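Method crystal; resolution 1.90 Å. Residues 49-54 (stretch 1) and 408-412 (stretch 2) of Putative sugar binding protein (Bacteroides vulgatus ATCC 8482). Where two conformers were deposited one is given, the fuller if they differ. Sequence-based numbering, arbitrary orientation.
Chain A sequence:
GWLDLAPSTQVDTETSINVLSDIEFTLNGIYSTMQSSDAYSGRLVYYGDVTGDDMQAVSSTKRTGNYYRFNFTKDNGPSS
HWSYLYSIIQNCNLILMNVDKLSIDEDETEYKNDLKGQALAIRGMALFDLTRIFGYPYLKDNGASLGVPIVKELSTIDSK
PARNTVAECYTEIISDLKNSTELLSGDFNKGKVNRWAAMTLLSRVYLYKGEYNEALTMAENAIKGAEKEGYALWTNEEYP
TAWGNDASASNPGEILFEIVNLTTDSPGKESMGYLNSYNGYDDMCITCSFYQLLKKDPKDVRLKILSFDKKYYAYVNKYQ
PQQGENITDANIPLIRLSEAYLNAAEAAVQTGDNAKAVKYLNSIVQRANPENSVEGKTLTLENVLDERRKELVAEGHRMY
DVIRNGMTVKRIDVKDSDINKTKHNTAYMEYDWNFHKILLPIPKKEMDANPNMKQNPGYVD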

# COMPACT_ATOMS: atom_id res chain seq x y z
N ASP A 49 4.36 8.03 -0.66
CA ASP A 49 3.88 9.30 -1.21
C ASP A 49 4.90 10.43 -0.98
O ASP A 49 5.30 11.11 -1.94
N VAL A 50 5.36 10.61 0.27
CA VAL A 50 6.21 11.77 0.57
C VAL A 50 7.65 11.58 0.13
O VAL A 50 8.39 12.53 0.08
N THR A 51 8.03 10.34 -0.17
CA THR A 51 9.31 10.09 -0.82
C THR A 51 9.23 10.16 -2.37
O THR A 51 10.23 9.93 -3.07
N GLY A 52 8.05 10.47 -2.91
CA GLY A 52 7.85 10.71 -4.33
C GLY A 52 7.92 12.16 -4.77
O GLY A 52 8.56 13.01 -4.13
N ASP A 53 7.24 12.41 -5.89
CA ASP A 53 7.15 13.72 -6.52
C ASP A 53 5.78 14.42 -6.44
O ASP A 53 5.69 15.59 -6.85
N ASP A 54 4.75 13.73 -5.93
CA ASP A 54 3.36 14.19 -6.02
C ASP A 54 2.78 14.69 -4.70
O ASP A 54 1.82 15.46 -4.69
N THR A 408 13.38 7.82 -12.99
CA THR A 408 13.94 8.79 -12.05
C THR A 408 12.78 9.59 -11.43
O THR A 408 11.99 10.18 -12.16
N VAL A 409 12.69 9.61 -10.09
CA VAL A 409 11.79 10.55 -9.40
C VAL A 409 12.34 11.98 -9.60
O VAL A 409 13.51 12.27 -9.29
N LYS A 410 11.53 12.86 -10.16
CA LYS A 410 11.96 14.24 -10.41
C LYS A 410 10.96 15.22 -9.77
O LYS A 410 9.87 15.39 -10.27
N ARG A 411 11.30 15.75 -8.60
CA ARG A 411 10.54 16.83 -7.96
C ARG A 411 10.75 18.12 -8.77
O ARG A 411 11.88 18.44 -9.11
N ILE A 412 9.65 18.80 -9.09
CA ILE A 412 9.66 19.99 -9.95
C ILE A 412 9.34 21.23 -9.11
O ILE A 412 8.29 21.31 -8.45

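The contact between the two stretches is small, burying 245 Å² in total, and centres on Asp53 and Arg411, whose CA atoms lie 4.8 Å apart. Its direct polar component comes from Arg411. The CA-to-CB bond of this residue points sideways, but an extended side chain (chi1 m, chi2 and chi3 t) carries the guanidinium to the backbone of stretch 1. Arg411 NE donates a nearly linear hydrogen bond to Gly52 O (3.0 Å), supplemented by a weak one from Arg411 NH2 to the same Gly52 O (3.4 Å). Val50 O also lies at the guanidinium edge, 3.0 Å from Arg411 NH2.

Apolar packing is supplied by Val409, which points toward stretch 1 in the t rotamer. Its CG1 lies 3.9 Å from Gly52 C and 4.1 Å from Asp53 CB. Asp53, chi1 p, points toward stretch 2; its CB also approaches Lys410 O (3.7 Å), while the Lys410 side chain, chi1 m, points away.

Water extends the contact around Asp53. One molecule donates to Asp53 OD2 (2.7 Å) and accepts from Lys410 N (2.8 Å), so the carboxylate reaches the strand backbone indirectly. Another links the two backbones, donating to Asp53 O (2.8 Å) and accepting from Ile412 N (3.0 Å).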

# COMPACT_ATOMS: atom_id res chain seq x y z
CB ASP A 49 2.52 9.69 -0.59
CG ASP A 49 1.36 8.84 -1.13
OD1 ASP A 49 1.02 8.95 -2.33
OD2 ASP A 49 0.75 8.11 -0.35
CB VAL A 50 6.17 12.21 2.02
CG1 VAL A 50 4.71 12.50 2.40
CG2 VAL A 50 6.80 11.16 2.95
CB THR A 51 9.84 8.69 -0.44
OG1 THR A 51 8.90 7.72 -0.90
CG2 THR A 51 10.12 8.57 1.08
CB ASP A 53 7.61 13.64 -8.00
CG ASP A 53 6.84 12.62 -8.81
OD1 ASP A 53 6.19 11.74 -8.23
OD2 ASP A 53 6.95 12.66 -10.06
CB ASP A 54 2.48 13.13 -6.64
CG ASP A 54 2.75 12.90 -8.11
OD1 ASP A 54 3.37 13.77 -8.75
OD2 ASP A 54 2.25 11.87 -8.66
CB THR A 408 14.92 9.74 -12.75
OG1 THR A 408 15.90 8.96 -13.47
CG2 THR A 408 15.63 10.70 -11.77
CB VAL A 409 11.64 10.21 -7.92
CG1 VAL A 409 10.83 11.30 -7.16
CG2 VAL A 409 11.03 8.74 -7.72
CB LYS A 410 12.09 14.50 -11.92
CG LYS A 410 13.32 13.80 -12.51
CD LYS A 410 13.47 13.95 -14.00
CE LYS A 410 14.69 13.22 -14.55
NZ LYS A 410 14.93 13.56 -15.98
CB ARG A 411 11.01 17.01 -6.52
CG ARG A 411 10.63 15.82 -5.64
CD ARG A 411 11.38 15.80 -4.37
NE ARG A 411 10.84 14.80 -3.46
CZ ARG A 411 11.35 14.50 -2.28
NH1 ARG A 411 12.46 15.09 -1.81
NH2 ARG A 411 10.72 13.61 -1.54
CB ILE A 412 8.61 19.89 -11.10
CG1 ILE A 412 8.55 18.48 -11.69
CG2 ILE A 412 8.91 20.92 -12.20
CD1 ILE A 412 9.86 17.96 -12.16
O HOH W 1 7.26 17.88 -7.44
O HOH W 2 9.14 11.92 -11.39
O HOH W 3 6.96 14.98 -11.38